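Local coordinates for 2',5'-phosphodiesterase 12 (Homo sapiens, PDB 4Z0V), which belongs to the endonuclease/exonuclease/phosphatase family of DNase I-like fold and holds a magnesium ion in the present model, at residues N174-F188 / V204-R218. Residues are numbered along the deposited sequence; the frame is centred on the assembly and turned at random.
With MG (magnesium ion), chain B.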
ATOM      1  N   ASN A 174       3.279  10.010  -7.205  1.00 11.20           N
ATOM      2  CA  ASN A 174       2.174  10.819  -7.763  1.00 10.67           C
ATOM      3  C   ASN A 174       1.111   9.882  -8.360  1.00 12.12           C
ATOM      4  O   ASN A 174       0.732   9.988  -9.531  1.00 11.95           O
ATOM      5  CB  ASN A 174       2.758  11.797  -8.837  1.00 12.17           C
ATOM      6  CG  ASN A 174       3.594  12.887  -8.200  1.00 19.16           C
ATOM      7  OD1 ASN A 174       3.137  13.578  -7.276  1.00 15.09           O
ATOM      8  ND2 ASN A 174       4.829  13.071  -8.681  1.00 15.20           N
ATOM      9  N   ALA A 175       0.668   8.923  -7.543  1.00  9.27           N
ATOM     10  CA  ALA A 175      -0.212   7.847  -7.956  1.00  9.36           C
ATOM     11  C   ALA A 175      -1.681   8.181  -7.749  1.00 10.39           C
ATOM     12  O   ALA A 175      -2.015   9.178  -7.101  1.00 11.35           O
ATOM     13  CB  ALA A 175       0.151   6.579  -7.173  1.00 10.45           C
ATOM     14  N   ASP A 176      -2.552   7.354  -8.338  1.00  9.04           N
ATOM     15  CA  ASP A 176      -4.006   7.537  -8.281  1.00  8.20           C
ATOM     16  C   ASP A 176      -4.674   6.513  -7.406  1.00 10.27           C
ATOM     17  O   ASP A 176      -5.732   6.797  -6.840  1.00 11.34           O
ATOM     18  CB  ASP A 176      -4.605   7.482  -9.699  1.00  9.91           C
ATOM     19  CG  ASP A 176      -3.960   8.528 -10.613  1.00 16.28           C
ATOM     20  OD1 ASP A 176      -3.610   9.630 -10.108  1.00 16.97           O
ATOM     21  OD2 ASP A 176      -3.737   8.220 -11.795  1.00 16.58           O
ATOM     22  N   VAL A 177      -4.145   5.294  -7.402  1.00  8.22           N
ATOM     23  CA  VAL A 177      -4.659   4.173  -6.608  1.00  8.52           C
ATOM     24  C   VAL A 177      -3.478   3.521  -5.969  1.00 11.28           C
ATOM     25  O   VAL A 177      -2.536   3.116  -6.670  1.00 10.67           O
ATOM     26  CB  VAL A 177      -5.482   3.172  -7.493  1.00 11.29           C
ATOM     27  CG1 VAL A 177      -5.873   1.909  -6.689  1.00 11.72           C
ATOM     28  CG2 VAL A 177      -6.730   3.854  -8.072  1.00 10.45           C
ATOM     29  N   ILE A 178      -3.484   3.434  -4.635  1.00  7.86           N
ATOM     30  CA  ILE A 178      -2.353   2.855  -3.902  1.00  6.26           C
ATOM     31  C   ILE A 178      -2.878   1.774  -3.004  1.00 10.86           C
ATOM     32  O   ILE A 178      -3.704   2.059  -2.127  1.00 10.22           O
ATOM     33  CB  ILE A 178      -1.551   3.893  -3.089  1.00  6.92           C
ATOM     34  CG1 ILE A 178      -0.990   5.026  -4.012  1.00  7.60           C
ATOM     35  CG2 ILE A 178      -0.403   3.171  -2.374  1.00  8.65           C
ATOM     36  CD1 ILE A 178      -0.327   6.179  -3.175  1.00  9.06           C
ATOM     37  N   CYS A 179      -2.455   0.528  -3.261  1.00  7.41           N
ATOM     38  CA  CYS A 179      -2.890  -0.605  -2.455  1.00  8.31           C
ATOM     39  C   CYS A 179      -1.717  -1.095  -1.645  1.00 12.70           C
ATOM     40  O   CYS A 179      -0.686  -1.458  -2.207  1.00 10.84           O
ATOM     41  CB  CYS A 179      -3.474  -1.718  -3.318  1.00  8.90           C
ATOM     42  SG  CYS A 179      -5.054  -1.292  -4.087  1.00 12.38           S
ATOM     43  N   LEU A 180      -1.883  -1.122  -0.337  1.00  8.92           N
ATOM     44  CA  LEU A 180      -0.805  -1.480   0.556  1.00  7.86           C
ATOM     45  C   LEU A 180      -1.149  -2.665   1.421  1.00 10.82           C
ATOM     46  O   LEU A 180      -2.302  -2.814   1.825  1.00  9.46           O
ATOM     47  CB  LEU A 180      -0.506  -0.285   1.478  1.00  8.18           C
ATOM     48  CG  LEU A 180      -0.178   1.064   0.821  1.00 10.43           C
ATOM     49  CD1 LEU A 180       0.060   2.125   1.891  1.00 10.06           C
ATOM     50  CD2 LEU A 180       1.083   0.953  -0.064  1.00 11.40           C
ATOM     51  N   GLN A 181      -0.130  -3.441   1.779  1.00  7.42           N
ATOM     52  CA  GLN A 181      -0.266  -4.568   2.690  1.00  7.03           C
ATOM     53  C   GLN A 181       0.700  -4.380   3.835  1.00 10.11           C
ATOM     54  O   GLN A 181       1.658  -3.605   3.720  1.00  9.86           O
ATOM     55  CB  GLN A 181      -0.034  -5.920   2.007  1.00  7.34           C
ATOM     56  CG  GLN A 181      -0.864  -6.123   0.717  1.00  8.79           C
ATOM     57  CD  GLN A 181      -0.218  -5.473  -0.486  1.00 13.27           C
ATOM     58  OE1 GLN A 181       1.002  -5.437  -0.617  1.00  8.62           O
ATOM     59  NE2 GLN A 181      -1.019  -4.931  -1.388  1.00  9.79           N
ATOM     60  N   GLU A 182       0.416  -5.040   4.966  1.00  9.25           N
ATOM     61  CA  GLU A 182       1.231  -4.980   6.192  1.00  9.11           C
ATOM     62  C   GLU A 182       1.302  -3.548   6.727  1.00 11.77           C
ATOM     63  O   GLU A 182       2.375  -3.039   7.116  1.00 10.30           O
ATOM     64  CB  GLU A 182       2.624  -5.601   5.987  1.00 10.42           C
ATOM     65  CG  GLU A 182       2.554  -7.125   5.934  1.00 10.63           C
ATOM     66  CD  GLU A 182       3.891  -7.792   6.170  1.00 17.18           C
ATOM     67  OE1 GLU A 182       4.672  -7.280   7.000  1.00 11.78           O
ATOM     68  OE2 GLU A 182       4.158  -8.835   5.539  1.00 11.04           O
ATOM     69  N   VAL A 183       0.135  -2.916   6.767  1.00  7.24           N
ATOM     70  CA  VAL A 183      -0.006  -1.569   7.307  1.00  6.93           C
ATOM     71  C   VAL A 183      -0.380  -1.681   8.773  1.00 11.27           C
ATOM     72  O   VAL A 183      -1.480  -2.142   9.086  1.00 11.09           O
ATOM     73  CB  VAL A 183      -1.086  -0.760   6.520  1.00 11.09           C
ATOM     74  CG1 VAL A 183      -1.267   0.655   7.116  1.00 11.25           C
ATOM     75  CG2 VAL A 183      -0.756  -0.684   5.024  1.00 10.68           C
ATOM     76  N   ASP A 184       0.456  -1.161   9.659  1.00 10.48           N
ATOM     77  CA  ASP A 184       0.098  -1.159  11.092  1.00 10.70           C
ATOM     78  C   ASP A 184      -0.959  -0.099  11.346  1.00 14.74           C
ATOM     79  O   ASP A 184      -1.025   0.896  10.607  1.00 12.30           O
ATOM     80  CB  ASP A 184       1.333  -0.855  11.968  1.00 12.06           C
ATOM     81  CG  ASP A 184       2.501  -1.786  11.776  1.00 17.46           C
ATOM     82  OD1 ASP A 184       3.449  -1.414  11.019  1.00 14.27           O
ATOM     83  OD2 ASP A 184       2.548  -2.822  12.475  1.00 18.31           O
ATOM     84  N   ARG A 185      -1.789  -0.306  12.397  1.00 14.78           N
ATOM     85  CA  ARG A 185      -2.843   0.648  12.737  0.50 14.85           C
ATOM     86  C   ARG A 185      -2.277   2.076  12.887  1.00 18.56           C
ATOM     87  O   ARG A 185      -2.809   2.992  12.257  1.00 18.52           O
ATOM     88  CB  ARG A 185      -3.624   0.231  14.006  0.50 16.09           C
ATOM     89  CG  ARG A 185      -4.742   1.225  14.349  0.50 24.91           C
ATOM     90  CD  ARG A 185      -5.546   0.880  15.599  0.50 29.21           C
ATOM     91  NE  ARG A 185      -6.394  -0.309  15.445  0.50 31.08           N
ATOM     92  CZ  ARG A 185      -7.525  -0.354  14.745  0.50 44.43           C
ATOM     93  NH1 ARG A 185      -7.949   0.716  14.083  0.50 36.78           N
ATOM     94  NH2 ARG A 185      -8.225  -1.475  14.679  0.50 31.89           N
ATOM     95  N   ALA A 186      -1.201   2.287  13.681  1.00 15.83           N
ATOM     96  CA  ALA A 186      -0.612   3.625  13.877  1.00 15.77           C
ATOM     97  C   ALA A 186       0.067   4.140  12.612  1.00 17.34           C
ATOM     98  O   ALA A 186       0.106   5.347  12.410  1.00 17.75           O
ATOM     99  CB  ALA A 186       0.395   3.611  15.031  1.00 16.96           C
ATOM    100  N   VAL A 187       0.551   3.236  11.743  1.00 12.03           N
ATOM    101  CA  VAL A 187       1.182   3.674  10.479  1.00 10.40           C
ATOM    102  C   VAL A 187       0.099   4.303   9.593  1.00 13.11           C
ATOM    103  O   VAL A 187       0.332   5.368   9.009  1.00 11.34           O
ATOM    104  CB  VAL A 187       1.923   2.504   9.796  1.00 12.31           C
ATOM    105  CG1 VAL A 187       2.311   2.853   8.345  1.00 10.97           C
ATOM    106  CG2 VAL A 187       3.163   2.141  10.627  1.00 11.64           C
ATOM    107  N   PHE A 188      -1.086   3.670   9.516  1.00 10.66           N
ATOM    108  CA  PHE A 188      -2.191   4.222   8.729  1.00  9.11           C
ATOM    109  C   PHE A 188      -2.562   5.611   9.224  1.00 13.58           C
ATOM    110  O   PHE A 188      -2.582   6.540   8.436  1.00 12.02           O
ATOM    111  CB  PHE A 188      -3.429   3.304   8.779  1.00 10.12           C
ATOM    112  CG  PHE A 188      -4.573   3.830   7.944  1.00  9.67           C
ATOM    113  CD1 PHE A 188      -4.550   3.725   6.559  1.00 10.23           C
ATOM    114  CD2 PHE A 188      -5.653   4.470   8.540  1.00  9.85           C
ATOM    115  CE1 PHE A 188      -5.586   4.253   5.785  1.00 10.74           C
ATOM    116  CE2 PHE A 188      -6.685   5.008   7.761  1.00 12.88           C
ATOM    117  CZ  PHE A 188      -6.648   4.893   6.391  1.00 10.10           C
ATOM    118  N   VAL A 204      -8.652   4.172   3.057  1.00  9.84           N
ATOM    119  CA  VAL A 204      -9.482   3.281   3.878  1.00  8.98           C
ATOM    120  C   VAL A 204      -8.585   2.133   4.380  1.00 10.95           C
ATOM    121  O   VAL A 204      -7.613   1.725   3.717  1.00  9.70           O
ATOM    122  CB  VAL A 204     -10.751   2.791   3.137  1.00 12.73           C
ATOM    123  CG1 VAL A 204     -11.719   3.959   2.891  1.00 11.74           C
ATOM    124  CG2 VAL A 204     -10.413   2.081   1.831  1.00 13.09           C
ATOM    125  N   PHE A 205      -8.882   1.659   5.589  1.00  7.95           N
ATOM    126  CA  PHE A 205      -8.041   0.666   6.266  1.00  8.75           C
ATOM    127  C   PHE A 205      -8.867  -0.527   6.711  1.00 13.12           C
ATOM    128  O   PHE A 205      -9.957  -0.348   7.257  1.00 12.15           O
ATOM    129  CB  PHE A 205      -7.364   1.350   7.474  1.00  9.73           C
ATOM    130  CG  PHE A 205      -6.422   0.512   8.308  1.00 12.34           C
ATOM    131  CD1 PHE A 205      -5.295  -0.080   7.737  1.00 14.18           C
ATOM    132  CD2 PHE A 205      -6.603   0.399   9.682  1.00 16.14           C
ATOM    133  CE1 PHE A 205      -4.408  -0.845   8.518  1.00 15.43           C
ATOM    134  CE2 PHE A 205      -5.713  -0.353  10.465  1.00 19.44           C
ATOM    135  CZ  PHE A 205      -4.614  -0.966   9.877  1.00 17.55           C
ATOM    136  N   ARG A 206      -8.328  -1.732   6.509  1.00  9.95           N
ATOM    137  CA  ARG A 206      -8.953  -2.981   6.962  1.00 10.04           C
ATOM    138  C   ARG A 206      -7.906  -3.759   7.754  1.00 12.69           C
ATOM    139  O   ARG A 206      -7.012  -4.357   7.162  1.00 11.26           O
ATOM    140  CB  ARG A 206      -9.509  -3.779   5.771  1.00 10.73           C
ATOM    141  CG  ARG A 206     -10.001  -5.219   6.093  1.00 17.18           C
ATOM    142  CD  ARG A 206     -11.119  -5.241   7.132  1.00 26.44           C
ATOM    143  NE  ARG A 206     -12.237  -4.396   6.711  1.00 33.57           N
ATOM    144  CZ  ARG A 206     -13.318  -4.139   7.434  1.00 47.34           C
ATOM    145  NH1 ARG A 206     -13.450  -4.652   8.655  1.00 39.21           N
ATOM    146  NH2 ARG A 206     -14.274  -3.357   6.950  1.00 24.70           N
ATOM    147  N   ILE A 207      -7.993  -3.710   9.088  1.00 12.26           N
ATOM    148  CA  ILE A 207      -6.992  -4.378   9.908  1.00 13.43           C
ATOM    149  C   ILE A 207      -7.334  -5.870  10.072  1.00 19.45           C
ATOM    150  O   ILE A 207      -8.497  -6.241   9.943  1.00 21.21           O
ATOM    151  CB  ILE A 207      -6.822  -3.667  11.289  1.00 17.68           C
ATOM    152  CG1 ILE A 207      -5.437  -3.992  11.908  1.00 17.61           C
ATOM    153  CG2 ILE A 207      -7.994  -3.967  12.261  1.00 19.58           C
ATOM    154  CD1 ILE A 207      -5.048  -3.176  13.029  1.00 18.23           C
ATOM    155  N   LYS A 208      -6.312  -6.715  10.291  1.00 16.18           N
ATOM    156  CA  LYS A 208      -6.495  -8.125  10.642  1.00 17.60           C
ATOM    157  C   LYS A 208      -6.385  -8.148  12.187  1.00 23.09           C
ATOM    158  O   LYS A 208      -7.365  -7.844  12.875  1.00 23.64           O
ATOM    159  CB  LYS A 208      -5.452  -8.996   9.958  1.00 20.06           C
ATOM    160  CG  LYS A 208      -5.803  -9.497   8.586  1.00 31.44           C
ATOM    161  CD  LYS A 208      -5.026 -10.773   8.251  1.00 34.25           C
ATOM    162  CE  LYS A 208      -3.529 -10.595   8.128  1.00 45.67           C
ATOM    163  NZ  LYS A 208      -2.910 -11.710   7.360  1.00 52.70           N
ATOM    164  N   GLN A 209      -5.159  -8.317  12.723  1.00 18.08           N
ATOM    165  CA  GLN A 209      -4.962  -8.203  14.157  1.00 17.71           C
ATOM    166  C   GLN A 209      -4.255  -6.886  14.477  1.00 19.63           C
ATOM    167  O   GLN A 209      -4.875  -5.952  14.983  1.00 21.86           O
ATOM    168  CB  GLN A 209      -4.183  -9.407  14.732  1.00 19.19           C
ATOM    169  CG  GLN A 209      -4.039  -9.279  16.250  1.00 18.74           C
ATOM    170  CD  GLN A 209      -3.489 -10.523  16.875  1.00 24.73           C
ATOM    171  OE1 GLN A 209      -2.751 -11.310  16.255  1.00 22.90           O
ATOM    172  NE2 GLN A 209      -3.782 -10.679  18.140  1.00 17.62           N
ATOM    173  N   HIS A 210      -2.959  -6.816  14.197  1.00 15.17           N
ATOM    174  CA  HIS A 210      -2.162  -5.626  14.480  1.00 13.91           C
ATOM    175  C   HIS A 210      -1.801  -4.892  13.185  1.00 15.19           C
ATOM    176  O   HIS A 210      -1.266  -3.801  13.238  1.00 14.62           O
ATOM    177  CB  HIS A 210      -0.887  -6.036  15.249  1.00 14.61           C
ATOM    178  CG  HIS A 210      -1.189  -6.549  16.614  1.00 18.26           C
ATOM    179  ND1 HIS A 210      -2.104  -5.903  17.446  1.00 21.09           N
ATOM    180  CD2 HIS A 210      -0.668  -7.613  17.271  1.00 20.30           C
ATOM    181  CE1 HIS A 210      -2.117  -6.603  18.573  1.00 20.74           C
ATOM    182  NE2 HIS A 210      -1.286  -7.653  18.509  1.00 20.46           N
ATOM    183  N   GLU A 211      -2.119  -5.485  12.035  1.00 11.53           N
ATOM    184  CA  GLU A 211      -1.809  -4.862  10.751  1.00 10.16           C
ATOM    185  C   GLU A 211      -2.799  -5.334   9.726  1.00 13.60           C
ATOM    186  O   GLU A 211      -3.461  -6.361   9.917  1.00 12.28           O
ATOM    187  CB  GLU A 211      -0.336  -5.149  10.297  1.00 10.64           C
ATOM    188  CG  GLU A 211       0.118  -6.606  10.253  1.00 12.04           C
ATOM    189  CD  GLU A 211      -0.363  -7.425   9.068  1.00 21.85           C
ATOM    190  OE1 GLU A 211      -0.729  -6.824   8.040  1.00 15.22           O
ATOM    191  OE2 GLU A 211      -0.286  -8.668   9.128  1.00 18.90           O
ATOM    192  N   GLY A 212      -2.863  -4.619   8.618  1.00 10.17           N
ATOM    193  CA  GLY A 212      -3.767  -5.014   7.553  1.00  9.55           C
ATOM    194  C   GLY A 212      -3.533  -4.299   6.253  1.00 12.43           C
ATOM    195  O   GLY A 212      -2.392  -3.978   5.858  1.00 12.17           O
ATOM    196  N   LEU A 213      -4.636  -4.062   5.592  1.00  8.98           N
ATOM    197  CA  LEU A 213      -4.642  -3.536   4.255  1.00  7.52           C
ATOM    198  C   LEU A 213      -5.101  -2.101   4.213  1.00 10.61           C
ATOM    199  O   LEU A 213      -6.031  -1.743   4.934  1.00 10.85           O
ATOM    200  CB  LEU A 213      -5.614  -4.367   3.407  1.00  6.95           C
ATOM    201  CG  LEU A 213      -5.449  -5.904   3.360  1.00  9.63           C
ATOM    202  CD1 LEU A 213      -6.602  -6.495   2.524  1.00  9.51           C
ATOM    203  CD2 LEU A 213      -4.099  -6.294   2.738  1.00  9.40           C
ATOM    204  N   ALA A 214      -4.526  -1.316   3.281  1.00  8.96           N
ATOM    205  CA  ALA A 214      -5.031   0.037   3.029  1.00  8.58           C
ATOM    206  C   ALA A 214      -5.139   0.294   1.532  1.00 10.40           C
ATOM    207  O   ALA A 214      -4.319  -0.203   0.746  1.00  9.38           O
ATOM    208  CB  ALA A 214      -4.138   1.089   3.673  1.00 10.04           C
ATOM    209  N   THR A 215      -6.147   1.097   1.137  1.00  7.74           N
ATOM    210  CA  THR A 215      -6.295   1.532  -0.266  1.00  6.04           C
ATOM    211  C   THR A 215      -6.452   3.038  -0.219  1.00 10.55           C
ATOM    212  O   THR A 215      -7.294   3.532   0.519  1.00 10.64           O
ATOM    213  CB  THR A 215      -7.477   0.819  -0.986  1.00  9.50           C
ATOM    214  OG1 THR A 215      -7.224  -0.587  -1.055  1.00 11.57           O
ATOM    215  CG2 THR A 215      -7.697   1.326  -2.428  1.00 12.79           C
ATOM    216  N   PHE A 216      -5.642   3.747  -0.983  1.00  8.24           N
ATOM    217  CA  PHE A 216      -5.691   5.210  -1.104  1.00  8.28           C
ATOM    218  C   PHE A 216      -6.064   5.569  -2.526  1.00 10.25           C
ATOM    219  O   PHE A 216      -5.677   4.869  -3.441  1.00  9.58           O
ATOM    220  CB  PHE A 216      -4.358   5.855  -0.726  1.00  9.09           C
ATOM    221  CG  PHE A 216      -4.108   5.864   0.759  1.00 10.17           C
ATOM    222  CD1 PHE A 216      -3.498   4.772   1.389  1.00 12.28           C
ATOM    223  CD2 PHE A 216      -4.413   6.993   1.525  1.00 10.58           C
ATOM    224  CE1 PHE A 216      -3.258   4.787   2.767  1.00 12.42           C
ATOM    225  CE2 PHE A 216      -4.180   7.004   2.909  1.00 11.86           C
ATOM    226  CZ  PHE A 216      -3.620   5.893   3.517  1.00 10.40           C
ATOM    227  N   TYR A 217      -6.848   6.632  -2.711  1.00  7.04           N
ATOM    228  CA  TYR A 217      -7.260   7.011  -4.057  1.00  9.68           C
ATOM    229  C   TYR A 217      -7.161   8.513  -4.192  1.00 13.23           C
ATOM    230  O   TYR A 217      -7.440   9.227  -3.231  1.00 11.23           O
ATOM    231  CB  TYR A 217      -8.689   6.501  -4.380  1.00 11.91           C
ATOM    232  CG  TYR A 217      -9.706   6.855  -3.311  1.00 14.87           C
ATOM    233  CD1 TYR A 217      -9.879   6.047  -2.188  1.00 18.08           C
ATOM    234  CD2 TYR A 217     -10.441   8.033  -3.387  1.00 18.41           C
ATOM    235  CE1 TYR A 217     -10.732   6.422  -1.151  1.00 20.53           C
ATOM    236  CE2 TYR A 217     -11.320   8.403  -2.368  1.00 20.29           C
ATOM    237  CZ  TYR A 217     -11.456   7.598  -1.252  1.00 31.29           C
ATOM    238  OH  TYR A 217     -12.339   7.958  -0.261  1.00 39.40           O
ATOM    239  N   ARG A 218      -6.754   8.995  -5.388  1.00  9.92           N
ATOM    240  CA  ARG A 218      -6.596  10.427  -5.625  1.00  8.99           C
ATOM    241  C   ARG A 218      -7.951  11.086  -5.783  1.00 10.94           C
ATOM    242  O   ARG A 218      -8.687  10.754  -6.716  1.00 11.62           O
ATOM    243  CB  ARG A 218      -5.720  10.651  -6.846  1.00  6.70           C
ATOM    244  CG  ARG A 218      -5.516  12.136  -7.158  1.00  8.46           C
ATOM    245  CD  ARG A 218      -4.476  12.331  -8.264  1.00 10.81           C
ATOM    246  NE  ARG A 218      -3.176  11.814  -7.843  1.00 10.68           N
ATOM    247  CZ  ARG A 218      -2.347  12.450  -7.016  1.00 11.55           C
ATOM    248  NH1 ARG A 218      -2.637  13.674  -6.582  1.00 11.77           N
ATOM    249  NH2 ARG A 218      -1.216  11.877  -6.633  1.00 10.87           N
TER
HETATM  250 MG    MG B 701       5.965  -9.697   5.319  1.00 12.91          MG
HETATM  251  O   HOH W   1       0.633  13.877  -5.927  1.00 16.72           O
HETATM  252  O   HOH W   2      -1.346  -7.372   5.472  1.00 11.44           O
HETATM  253  O   HOH W   3       6.450  -9.267   7.319  1.00 13.08           O
HETATM  254  O   HOH W   4       1.256  -2.654  14.853  1.00 32.13           O
HETATM  255  O   HOH W   5      -1.307  -2.003  15.171  1.00 41.20           O
HETATM  256  O   HOH W   6       5.231 -11.516   6.144  1.00 18.87           O
HETATM  257  O   HOH W   7       5.635 -10.511   3.499  1.00 19.53           O
HETATM  258  O   HOH W   8       7.920 -10.561   5.164  1.00 16.87           O
HETATM  259  O   HOH W   9       6.705  -7.902   4.489  1.00 10.48           O
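Phe188 and Phe205 lie with ring planes 13° apart, but slid past each other so that they barely overlap. CB of Phe205 sits over the middle of the Phe188 ring, 3.5 Å from its centroid, a CH-pi contact. CB of Phe188 stands over the Phe205 face, nearer its rim. CG is anti to the backbone N in both residues (chi1 near 180°), and the two side chains run in opposite directions. The Phe216 ring meets Phe188 obliquely, CZ 3.4 Å from Phe188 CE1, completing an aromatic cluster. Val183 O approaches the Phe205 edge in plane, 3.3 Å from CE1.

Strand 177-180 pairs antiparallel with strand 211-218. Glu182 and Val183 both face Gly212, forming a G1 beta bulge. The bulge brings Glu182 OE2 to magnesium (2.0 Å), which also binds five waters. Asn132 ND2 donates to OE2, and Ala135 N to OE1. A water joins Glu182 N to Glu211 OE1; Tyr138 holds Glu211 OE2. At the far end, Arg218 NH2 donates to Ala175 O (2.9 Å). Arg218 NE and Asp176 OD1 form a salt bridge (3.2 Å) whose hydrogen bond is weak, carboxylate and guanidinium planes 85° apart; Arg127 and Lys221 hold OD2.

Strand 177-184 lies between strands 125-132 and 211-218. As in the two-sheet DNase I-like fold, helices 159-172 and 185-198 cover the outer, Ile178-Leu180 face, and second-sheet strands 222-231 and 280-287 pack on the Val177 face.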